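Local coordinates for protein CRISPR system Cmr subunit Cmr1-1 (Pyrococcus furiosus, PDB 4W8Z) that binds RNA and, with Cmr6, caps the elongated type III-B Cmr ribonucleoprotein complex of the CRISPR immune system, which targets invading nucleic acids, at residues A[227-232]-A[299-304]; A[246-251]-A[319-324]; A[31-36]-A[155-160]; A[41-46]-A[64-69]. All blocks are in the same frame, centred on the assembly; numbering follows the deposited sequence.

Contact 1 of 4, residues A[227-232]-A[299-304]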
# COMPACT_ATOMS: atom_id res chain seq x y z
N ASP A 227 -7.07 9.63 -1.86
CA ASP A 227 -6.80 10.03 -3.23
C ASP A 227 -5.88 9.03 -3.89
O ASP A 227 -4.84 8.68 -3.34
CB ASP A 227 -6.17 11.42 -3.29
CG ASP A 227 -7.20 12.53 -3.23
OD1 ASP A 227 -8.41 12.23 -3.18
OD2 ASP A 227 -6.79 13.72 -3.23
N VAL A 228 -6.26 8.57 -5.08
CA VAL A 228 -5.43 7.64 -5.83
C VAL A 228 -5.05 8.28 -7.15
O VAL A 228 -5.92 8.76 -7.88
CB VAL A 228 -6.13 6.29 -6.07
CG1 VAL A 228 -5.21 5.34 -6.81
CG2 VAL A 228 -6.58 5.68 -4.75
N GLU A 229 -3.76 8.30 -7.45
CA GLU A 229 -3.24 8.91 -8.67
C GLU A 229 -2.24 7.98 -9.36
O GLU A 229 -1.61 7.15 -8.72
CB GLU A 229 -2.56 10.24 -8.35
CG GLU A 229 -3.46 11.28 -7.74
CD GLU A 229 -2.70 12.41 -7.08
OE1 GLU A 229 -3.27 13.51 -6.93
OE2 GLU A 229 -1.53 12.19 -6.69
N VAL A 230 -2.11 8.14 -10.67
CA VAL A 230 -1.11 7.39 -11.43
C VAL A 230 -0.34 8.32 -12.37
O VAL A 230 -0.79 9.42 -12.68
CB VAL A 230 -1.75 6.26 -12.27
CG1 VAL A 230 -2.53 5.29 -11.39
CG2 VAL A 230 -2.64 6.85 -13.36
N PHE A 231 0.83 7.87 -12.81
CA PHE A 231 1.58 8.57 -13.84
C PHE A 231 2.28 7.56 -14.74
O PHE A 231 2.64 6.47 -14.30
CB PHE A 231 2.58 9.56 -13.23
CG PHE A 231 3.74 8.91 -12.50
CD1 PHE A 231 4.85 8.46 -13.20
CD2 PHE A 231 3.73 8.80 -11.12
CE1 PHE A 231 5.92 7.87 -12.53
CE2 PHE A 231 4.80 8.22 -10.45
CZ PHE A 231 5.89 7.76 -11.16
N GLY A 232 2.47 7.94 -16.00
CA GLY A 232 3.11 7.06 -16.96
C GLY A 232 2.34 6.96 -18.26
O GLY A 232 1.54 7.83 -18.59
N ILE A 299 0.15 6.29 -6.69
CA ILE A 299 0.21 7.04 -5.44
C ILE A 299 -1.13 7.01 -4.73
O ILE A 299 -2.17 7.26 -5.35
CB ILE A 299 0.63 8.50 -5.68
CG1 ILE A 299 2.01 8.56 -6.31
CG2 ILE A 299 0.61 9.29 -4.38
CD1 ILE A 299 2.06 9.40 -7.56
N ILE A 300 -1.13 6.70 -3.44
CA ILE A 300 -2.37 6.81 -2.67
C ILE A 300 -2.15 7.68 -1.43
O ILE A 300 -1.13 7.56 -0.74
CB ILE A 300 -2.92 5.41 -2.28
CG1 ILE A 300 -4.23 5.55 -1.51
CG2 ILE A 300 -1.90 4.62 -1.49
CD1 ILE A 300 -5.06 4.28 -1.47
N LYS A 301 -3.10 8.57 -1.17
CA LYS A 301 -3.05 9.48 -0.02
C LYS A 301 -4.24 9.28 0.91
O LYS A 301 -5.39 9.37 0.48
CB LYS A 301 -2.99 10.93 -0.50
CG LYS A 301 -1.63 11.34 -1.03
CD LYS A 301 -1.67 12.67 -1.77
CE LYS A 301 -2.28 12.52 -3.15
NZ LYS A 301 -2.13 13.75 -3.98
N PHE A 302 -3.98 9.01 2.19
CA PHE A 302 -5.05 8.70 3.15
C PHE A 302 -5.41 9.87 4.07
O PHE A 302 -4.57 10.32 4.85
CB PHE A 302 -4.65 7.51 4.03
CG PHE A 302 -4.48 6.23 3.27
CD1 PHE A 302 -5.58 5.49 2.88
CD2 PHE A 302 -3.21 5.75 2.98
CE1 PHE A 302 -5.43 4.31 2.19
CE2 PHE A 302 -3.05 4.57 2.29
CZ PHE A 302 -4.16 3.84 1.89
N PHE A 303 -6.65 10.33 4.00
CA PHE A 303 -7.08 11.45 4.84
C PHE A 303 -7.98 10.98 5.98
O PHE A 303 -9.02 10.38 5.72
CB PHE A 303 -7.80 12.51 4.00
CG PHE A 303 -7.01 12.98 2.81
CD1 PHE A 303 -5.86 13.74 2.97
CD2 PHE A 303 -7.42 12.68 1.52
CE1 PHE A 303 -5.13 14.18 1.88
CE2 PHE A 303 -6.70 13.12 0.42
CZ PHE A 303 -5.55 13.87 0.61
N GLN A 304 -7.57 11.23 7.22
CA GLN A 304 -8.40 10.89 8.38
C GLN A 304 -8.28 11.92 9.50
O GLN A 304 -7.62 12.94 9.34
CB GLN A 304 -8.05 9.49 8.91
CG GLN A 304 -6.77 9.42 9.72
CD GLN A 304 -5.64 8.76 8.95
OE1 GLN A 304 -5.09 9.34 8.01
NE2 GLN A 304 -5.29 7.54 9.36
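E229 and K301 reach for each other obliquely over one face of a two-strand pairing, from positions that are diagonal and not directly opposed. The glutamate chain runs extended beyond CG, while the lysine chain bends at chi3 (-76°), which carries CE over toward the glutamate. K301 NZ then stands about equally far from both carboxylate oxygens, 3.2 Å from E229 OE1, in a salt bridge whose hydrogen bonds are weak. The stronger partner of E229 is K337, and D326 takes a second salt bridge from K301, so two buried charges each have a further partner. On the same face, D227 turns its carboxylate almost perpendicular to the ring of F303, 87° between the planes; D227 OD2 comes to the ring edge, 3.7 Å from F303 CE2. Strands 227-231 and 299-302 run antiparallel in the sheet of the Cmr1-like C-terminal region. D227 with K301 and E229 with I299 are hydrogen-bonded pairs, and V228 with I300 is the non-hydrogen-bonded pair between them. Four backbone bonds join the hydrogen-bonded pairs, K301 N to D227 O measuring 2.8 Å. Across the other face, V228 and I300 meet obliquely by their branch ends, V228 CG2 lying 3.9 Å from I300 CD1; I300 also packs on W45 of helix 38-54. Back on the face of E229 and K301, I299 crosses F231 at about a right angle, its CD1 coming in the ring plane to the edge, 4.0 Å from F231 CD2. The F231 ring also meets F244 edge-to-face.

Contact 2 of 4, residues A[246-251]-A[319-324]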
# COMPACT_ATOMS: atom_id res chain seq x y z
N ASN A 246 14.32 9.91 -7.77
CA ASN A 246 14.78 11.27 -8.02
C ASN A 246 13.92 12.27 -7.27
O ASN A 246 14.44 13.19 -6.64
CB ASN A 246 14.77 11.58 -9.52
CG ASN A 246 15.85 10.85 -10.28
OD1 ASN A 246 16.81 10.34 -9.69
ND2 ASN A 246 15.72 10.80 -11.60
N SER A 247 12.61 12.08 -7.33
CA SER A 247 11.67 12.94 -6.62
C SER A 247 11.90 12.90 -5.12
O SER A 247 11.93 13.94 -4.45
CB SER A 247 10.23 12.52 -6.93
OG SER A 247 9.93 12.70 -8.30
N TYR A 248 12.09 11.69 -4.58
CA TYR A 248 12.26 11.51 -3.15
C TYR A 248 13.59 12.07 -2.65
O TYR A 248 13.70 12.50 -1.51
CB TYR A 248 12.14 10.04 -2.76
CG TYR A 248 12.48 9.77 -1.32
CD1 TYR A 248 11.59 10.09 -0.30
CD2 TYR A 248 13.71 9.23 -0.96
CE1 TYR A 248 11.90 9.86 1.03
CE2 TYR A 248 14.04 9.00 0.36
CZ TYR A 248 13.13 9.32 1.35
OH TYR A 248 13.46 9.08 2.67
N LYS A 249 14.60 12.07 -3.52
CA LYS A 249 15.91 12.59 -3.14
C LYS A 249 15.82 14.09 -2.90
O LYS A 249 16.41 14.61 -1.95
CB LYS A 249 16.94 12.28 -4.23
CG LYS A 249 18.36 12.72 -3.89
CD LYS A 249 19.25 12.64 -5.12
CE LYS A 249 20.64 13.20 -4.84
NZ LYS A 249 21.44 13.35 -6.10
N GLU A 250 15.08 14.78 -3.76
CA GLU A 250 14.91 16.23 -3.64
C GLU A 250 13.96 16.57 -2.49
O GLU A 250 14.18 17.54 -1.77
CB GLU A 250 14.41 16.82 -4.95
CG GLU A 250 14.13 18.33 -4.91
CD GLU A 250 15.37 19.18 -4.65
OE1 GLU A 250 16.50 18.65 -4.61
OE2 GLU A 250 15.20 20.41 -4.48
N TYR A 251 12.92 15.75 -2.35
CA TYR A 251 11.98 15.87 -1.24
C TYR A 251 12.70 15.77 0.10
O TYR A 251 12.50 16.59 0.99
CB TYR A 251 10.91 14.79 -1.36
CG TYR A 251 9.89 14.74 -0.24
CD1 TYR A 251 8.92 15.72 -0.10
CD2 TYR A 251 9.86 13.67 0.64
CE1 TYR A 251 7.97 15.66 0.90
CE2 TYR A 251 8.91 13.59 1.65
CZ TYR A 251 7.97 14.59 1.77
OH TYR A 251 7.03 14.51 2.77
N TRP A 319 11.69 8.68 8.12
CA TRP A 319 10.43 9.39 8.32
C TRP A 319 9.45 9.07 7.20
O TRP A 319 9.84 8.97 6.04
CB TRP A 319 10.68 10.90 8.40
CG TRP A 319 11.33 11.34 9.69
CD1 TRP A 319 11.93 10.54 10.62
CD2 TRP A 319 11.43 12.68 10.19
NE1 TRP A 319 12.41 11.30 11.66
CE2 TRP A 319 12.11 12.62 11.42
CE3 TRP A 319 11.02 13.93 9.71
CZ2 TRP A 319 12.38 13.75 12.18
CZ3 TRP A 319 11.28 15.06 10.47
CH2 TRP A 319 11.96 14.96 11.69
N ASN A 320 8.18 8.90 7.55
CA ASN A 320 7.13 8.66 6.56
C ASN A 320 7.09 9.71 5.46
O ASN A 320 7.35 10.89 5.70
CB ASN A 320 5.76 8.61 7.23
CG ASN A 320 5.56 7.37 8.07
OD1 ASN A 320 6.27 6.38 7.91
ND2 ASN A 320 4.58 7.41 8.97
N VAL A 321 6.75 9.28 4.25
CA VAL A 321 6.53 10.20 3.14
C VAL A 321 5.09 10.72 3.20
O VAL A 321 4.15 9.94 3.25
CB VAL A 321 6.80 9.53 1.79
CG1 VAL A 321 6.46 10.48 0.65
CG2 VAL A 321 8.25 9.09 1.70
N LEU A 322 4.93 12.04 3.21
CA LEU A 322 3.61 12.64 3.37
C LEU A 322 3.09 13.22 2.07
O LEU A 322 3.77 13.21 1.05
CB LEU A 322 3.65 13.73 4.44
CG LEU A 322 4.14 13.31 5.83
CD1 LEU A 322 3.98 14.48 6.79
CD2 LEU A 322 3.38 12.07 6.33
N SER A 323 1.87 13.75 2.12
CA SER A 323 1.16 14.14 0.91
C SER A 323 1.78 15.35 0.21
O SER A 323 1.49 15.59 -0.96
CB SER A 323 -0.29 14.44 1.24
OG SER A 323 -0.37 15.54 2.12
N ASN A 324 2.63 16.10 0.90
CA ASN A 324 3.28 17.23 0.25
C ASN A 324 4.39 16.79 -0.70
O ASN A 324 5.08 17.62 -1.30
CB ASN A 324 3.84 18.20 1.30
CG ASN A 324 4.82 17.55 2.24
OD1 ASN A 324 4.84 16.33 2.40
ND2 ASN A 324 5.64 18.36 2.88
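Y251 and N324 supply the polar part of this contact. The phenol acts in both directions at once: Y251 OH donates to N324 OD1 at 2.9 Å and accepts from the backbone, L322 N lying 3.3 Å from Y251 OH with the N-H pointing nearly straight at it (161°). The side-chain amide of N324 stands at the edge of the tyrosine ring with its plane turned 84° from it, and the hydroxyl approaches OD1 somewhat tilted from the carbonyl plane. N324 CG, between its own backbone N and carbonyl carbon (chi1 58°), is brought to the ring edge. Y251 OH is thus gripped by two bonds, one donated and one accepted, which tether the far end of the ring to the loop.

Apolar contact is confined to V321, whose two methyls are divided between the tyrosines. V321 CG2 meets Y248 CE1 at 3.8 Å, and V321 CG1 lies 4.1 Å from Y251 CE2; both approaches are oblique. F325 packs edge-to-face on the Y251 ring.

Y248 and Y251, three residues apart, project from helix 237-264 onto the loop before helix 327-330, an example of helix-to-loop packing within the Cmr1-like C-terminal region, with a tyrosine hydroxyl bonding a loop backbone N-H.

Contact 3 of 4, residues A[31-36]-A[155-160]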
# COMPACT_ATOMS: atom_id res chain seq x y z
N PRO A 31 12.19 -3.01 15.08
CA PRO A 31 10.80 -2.61 14.84
C PRO A 31 10.59 -1.80 13.56
O PRO A 31 9.47 -1.78 13.05
CB PRO A 31 10.45 -1.78 16.08
CG PRO A 31 11.44 -2.20 17.12
CD PRO A 31 12.70 -2.48 16.36
N GLU A 32 11.62 -1.13 13.07
CA GLU A 32 11.51 -0.38 11.82
C GLU A 32 11.24 -1.34 10.67
O GLU A 32 10.55 -0.99 9.70
CB GLU A 32 12.79 0.43 11.54
CG GLU A 32 12.85 1.09 10.15
CD GLU A 32 11.86 2.24 9.99
OE1 GLU A 32 11.43 2.82 11.01
OE2 GLU A 32 11.50 2.56 8.83
N VAL A 33 11.77 -2.55 10.78
CA VAL A 33 11.60 -3.56 9.74
C VAL A 33 10.21 -4.19 9.85
O VAL A 33 10.07 -5.35 10.23
CB VAL A 33 12.69 -4.65 9.82
CG1 VAL A 33 12.68 -5.52 8.57
CG2 VAL A 33 14.05 -4.00 9.98
N ARG A 34 9.19 -3.39 9.55
CA ARG A 34 7.83 -3.90 9.43
C ARG A 34 7.66 -4.58 8.08
O ARG A 34 8.05 -4.04 7.04
CB ARG A 34 6.80 -2.78 9.58
CG ARG A 34 6.25 -2.60 10.98
CD ARG A 34 4.82 -2.06 10.95
NE ARG A 34 4.68 -0.90 10.06
CZ ARG A 34 4.04 -0.92 8.89
NH1 ARG A 34 3.47 -2.03 8.45
NH2 ARG A 34 3.97 0.19 8.17
N SER A 35 7.07 -5.76 8.09
CA SER A 35 6.89 -6.52 6.86
C SER A 35 5.49 -7.13 6.80
O SER A 35 5.30 -8.27 7.22
CB SER A 35 7.95 -7.61 6.75
OG SER A 35 7.94 -8.21 5.47
N PRO A 36 4.51 -6.36 6.30
CA PRO A 36 3.15 -6.86 6.12
C PRO A 36 3.09 -8.12 5.27
O PRO A 36 3.64 -8.16 4.17
CB PRO A 36 2.44 -5.70 5.41
CG PRO A 36 3.19 -4.49 5.85
CD PRO A 36 4.62 -4.93 5.96
N VAL A 155 3.02 -5.61 -0.28
CA VAL A 155 3.43 -6.37 0.90
C VAL A 155 4.94 -6.34 1.15
O VAL A 155 5.73 -6.18 0.22
CB VAL A 155 2.98 -7.84 0.80
CG1 VAL A 155 1.46 -7.94 0.74
CG2 VAL A 155 3.61 -8.50 -0.41
N GLY A 156 5.34 -6.50 2.41
CA GLY A 156 6.74 -6.59 2.76
C GLY A 156 7.39 -5.32 3.28
O GLY A 156 6.75 -4.27 3.43
N PHE A 157 8.69 -5.41 3.54
CA PHE A 157 9.47 -4.27 4.01
C PHE A 157 9.53 -3.19 2.93
O PHE A 157 9.81 -3.48 1.77
CB PHE A 157 10.88 -4.73 4.40
CG PHE A 157 11.71 -3.65 5.04
CD1 PHE A 157 11.18 -2.84 6.03
CD2 PHE A 157 13.04 -3.46 4.68
CE1 PHE A 157 11.94 -1.85 6.64
CE2 PHE A 157 13.81 -2.47 5.27
CZ PHE A 157 13.26 -1.67 6.25
N ARG A 158 9.24 -1.95 3.34
CA ARG A 158 9.29 -0.77 2.46
C ARG A 158 8.22 -0.78 1.36
O ARG A 158 8.38 -0.11 0.34
CB ARG A 158 10.68 -0.63 1.84
CG ARG A 158 11.71 -0.06 2.79
CD ARG A 158 11.40 1.39 3.12
NE ARG A 158 12.23 1.88 4.21
CZ ARG A 158 11.84 1.90 5.49
NH1 ARG A 158 10.63 1.47 5.82
NH2 ARG A 158 12.67 2.35 6.42
N SER A 159 7.13 -1.50 1.58
CA SER A 159 6.07 -1.62 0.58
C SER A 159 5.28 -0.32 0.37
O SER A 159 4.58 -0.17 -0.63
CB SER A 159 5.12 -2.76 0.96
OG SER A 159 5.10 -2.95 2.36
N ARG A 160 5.39 0.62 1.31
CA ARG A 160 4.82 1.96 1.11
C ARG A 160 5.72 2.81 0.23
O ARG A 160 5.34 3.91 -0.18
CB ARG A 160 4.59 2.66 2.45
CG ARG A 160 3.47 2.05 3.28
CD ARG A 160 3.40 2.69 4.65
NE ARG A 160 4.64 2.48 5.38
CZ ARG A 160 4.95 3.09 6.53
NH1 ARG A 160 4.11 3.96 7.08
NH2 ARG A 160 6.11 2.82 7.11
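F157 packs against the loop 31-36 from a type II beta turn, G156 to S159, of which F157 and R158 are the middle residues. F157 CB is 3.9 Å from R34 O, the same carbonyl that F157 CA approaches in a CA-H...O contact. With CG anti to the backbone N (chi1 -173°), the ring leaves toward V33. F157 CD1 stays near R34 O, which lies in the ring plane at its edge, whereas F157 CE1 reaches E32 O at 3.5 Å. V33 CG1 covers one face, 4.1 Å from the centroid of the F157 ring in a CH-pi contact; R158 CG lies over the centre of the opposite face.

R158 meets E32 at about a right angle. R158 NH2 donates to E32 OE2 at 2.7 Å, nearly straight and close to the guanidinium plane, arriving on the anti side of the oxygen. P36 O accepts from G156 N at 3.0 Å.

R34 NH2 lies over the centre of the R160 guanidinium. Besides the backbone bond and the packing of F157, these RAMP-superfamily loops are therefore joined by a salt bridge whose ends have second partners, D318 for R158 and K314 for E32, while the R34 and R160 guanidiniums, planes 65° apart, bring like charges together, probably at some electrostatic cost.

Contact 4 of 4, residues A[41-46]-A[64-69]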
# COMPACT_ATOMS: atom_id res chain seq x y z
N ALA A 41 -1.98 -7.87 5.30
CA ALA A 41 -2.35 -6.76 4.45
C ALA A 41 -3.82 -6.83 4.01
O ALA A 41 -4.48 -5.81 3.88
CB ALA A 41 -1.45 -6.70 3.24
N MET A 42 -4.31 -8.05 3.79
CA MET A 42 -5.73 -8.27 3.49
C MET A 42 -6.59 -7.78 4.65
O MET A 42 -7.59 -7.09 4.45
CB MET A 42 -6.01 -9.75 3.23
CG MET A 42 -5.58 -10.24 1.85
SD MET A 42 -5.89 -12.00 1.62
CE MET A 42 -7.65 -12.07 1.95
N ARG A 43 -6.18 -8.13 5.86
CA ARG A 43 -6.86 -7.69 7.07
C ARG A 43 -6.86 -6.17 7.14
O ARG A 43 -7.87 -5.56 7.48
CB ARG A 43 -6.21 -8.29 8.31
CG ARG A 43 -7.09 -8.27 9.54
CD ARG A 43 -6.29 -8.51 10.80
NE ARG A 43 -7.16 -8.87 11.92
CZ ARG A 43 -7.41 -10.12 12.28
NH1 ARG A 43 -6.84 -11.12 11.61
NH2 ARG A 43 -8.21 -10.38 13.30
N TRP A 44 -5.72 -5.58 6.81
CA TRP A 44 -5.59 -4.12 6.82
C TRP A 44 -6.58 -3.51 5.85
O TRP A 44 -7.27 -2.54 6.17
CB TRP A 44 -4.18 -3.68 6.45
CG TRP A 44 -3.92 -2.23 6.74
CD1 TRP A 44 -3.34 -1.71 7.86
CD2 TRP A 44 -4.26 -1.11 5.91
NE1 TRP A 44 -3.28 -0.34 7.77
CE2 TRP A 44 -3.84 0.06 6.59
CE3 TRP A 44 -4.86 -0.98 4.65
CZ2 TRP A 44 -4.01 1.33 6.06
CZ3 TRP A 44 -5.04 0.29 4.13
CH2 TRP A 44 -4.61 1.43 4.83
N TRP A 45 -6.66 -4.08 4.65
CA TRP A 45 -7.48 -3.51 3.59
C TRP A 45 -8.96 -3.74 3.81
O TRP A 45 -9.79 -2.99 3.30
CB TRP A 45 -7.04 -4.05 2.23
CG TRP A 45 -6.00 -3.18 1.62
CD1 TRP A 45 -4.67 -3.47 1.48
CD2 TRP A 45 -6.19 -1.85 1.13
NE1 TRP A 45 -4.03 -2.40 0.91
CE2 TRP A 45 -4.93 -1.40 0.68
CE3 TRP A 45 -7.30 -1.01 1.02
CZ2 TRP A 45 -4.75 -0.13 0.13
CZ3 TRP A 45 -7.12 0.25 0.47
CH2 TRP A 45 -5.85 0.68 0.03
N PHE A 46 -9.30 -4.77 4.57
CA PHE A 46 -10.70 -4.97 4.93
C PHE A 46 -11.19 -3.81 5.77
O PHE A 46 -12.31 -3.34 5.62
CB PHE A 46 -10.90 -6.29 5.68
CG PHE A 46 -12.26 -6.43 6.28
CD1 PHE A 46 -13.34 -6.80 5.49
CD2 PHE A 46 -12.48 -6.17 7.62
CE1 PHE A 46 -14.60 -6.92 6.03
CE2 PHE A 46 -13.73 -6.29 8.17
CZ PHE A 46 -14.80 -6.67 7.38
N ILE A 64 -16.90 -7.04 13.22
CA ILE A 64 -16.96 -7.71 11.93
C ILE A 64 -15.58 -8.20 11.50
O ILE A 64 -15.46 -9.29 10.94
CB ILE A 64 -17.54 -6.78 10.85
CG1 ILE A 64 -18.78 -6.07 11.38
CG2 ILE A 64 -17.84 -7.56 9.57
CD1 ILE A 64 -19.83 -5.77 10.33
N GLU A 65 -14.55 -7.41 11.78
CA GLU A 65 -13.18 -7.78 11.43
C GLU A 65 -12.77 -9.10 12.09
O GLU A 65 -12.25 -10.00 11.43
CB GLU A 65 -12.18 -6.69 11.83
CG GLU A 65 -10.74 -7.11 11.63
CD GLU A 65 -9.75 -6.15 12.25
OE1 GLU A 65 -8.54 -6.49 12.30
OE2 GLU A 65 -10.17 -5.06 12.68
N ASN A 66 -13.02 -9.20 13.39
CA ASN A 66 -12.76 -10.44 14.11
C ASN A 66 -13.67 -11.55 13.60
O ASN A 66 -13.27 -12.71 13.52
CB ASN A 66 -12.96 -10.25 15.62
CG ASN A 66 -11.85 -9.44 16.25
OD1 ASN A 66 -10.73 -9.39 15.74
ND2 ASN A 66 -12.15 -8.81 17.38
N GLN A 67 -14.89 -11.18 13.23
CA GLN A 67 -15.87 -12.16 12.77
C GLN A 67 -15.45 -12.78 11.44
O GLN A 67 -15.81 -13.92 11.14
CB GLN A 67 -17.25 -11.51 12.64
CG GLN A 67 -18.40 -12.47 12.86
CD GLN A 67 -19.75 -11.78 12.82
OE1 GLN A 67 -19.84 -10.57 12.57
NE2 GLN A 67 -20.82 -12.54 13.06
N VAL A 68 -14.68 -12.04 10.65
CA VAL A 68 -14.19 -12.55 9.38
C VAL A 68 -12.81 -13.19 9.53
O VAL A 68 -12.59 -14.32 9.09
CB VAL A 68 -14.10 -11.44 8.31
CG1 VAL A 68 -13.52 -11.99 7.01
CG2 VAL A 68 -15.47 -10.82 8.06
N PHE A 69 -11.89 -12.48 10.18
CA PHE A 69 -10.49 -12.91 10.23
C PHE A 69 -10.09 -13.63 11.52
O PHE A 69 -8.97 -14.12 11.63
CB PHE A 69 -9.57 -11.71 10.02
CG PHE A 69 -9.59 -11.17 8.62
CD1 PHE A 69 -8.76 -11.70 7.65
CD2 PHE A 69 -10.43 -10.11 8.28
CE1 PHE A 69 -8.77 -11.21 6.36
CE2 PHE A 69 -10.44 -9.61 6.99
CZ PHE A 69 -9.60 -10.16 6.03
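F46 is a knob: its ring enters the hollow formed by I64, E65, V68 and F69 on the neighbouring helix. CG lies anti to the backbone N (chi1 170°), which points the ring at helix 58-69. The tip meets I64 at the ring edge, F46 CZ being 3.9 Å from I64 CG2, and the flank passes close to the backbone, with F46 CE2 3.6 Å from E65 CA. F69 forms one wall of the hollow, its edge turned toward the face of F46 in an offset edge-to-face pair, with planes at 64°. F69 CE2 also presses on the root of the knob, 3.6 Å from F46 CB. Helices 38-54 and 58-69 of the RAMP-superfamily region, joined by a short connection, form a helical hairpin here, the two segments running roughly antiparallel at 146° with axes 10.9 Å apart, a spacing filled by large side chains. F69 in turn lies against R43 as well as F46: R43 CA covers one face of its ring, 4.0 Å from the centroid of the F69 ring, while V68 CG1 of its own helix covers the other. The long arm of R43, extended from CG to NE, slides past F69 in the opposite direction and brings its guanidinium across F69 CB. At the border of the packing R43 NE donates to E65 OE1 at 2.8 Å in a salt bridge, meeting the anti lone pair of E65 OE1, while R43 NH2 bonds to the carbonyl of G70. M42 and F69 both rest on I80 of strand 79-84.

In the fold
From the N terminus, segment 31-36 comes first and waits until 155-160 to close contact 3, a long loop within the RAMP-superfamily region that encloses the whole of contact 4, the local closure of helices 38-54 and 58-69. V155 packs on A41, so the two touch. In the Cmr1-like C-terminal region, next along the chain, contacts 1 and 2 cross: strand 226-231 and helix 237-264 come in order, and their partners 299-304 and 319-324 follow in the same order, meeting through K301 and S323. The two regions are tied in space where F302 packs on W44 and W45 and I300 on W45, and where N320 of contact 2 touches R160 of contact 3.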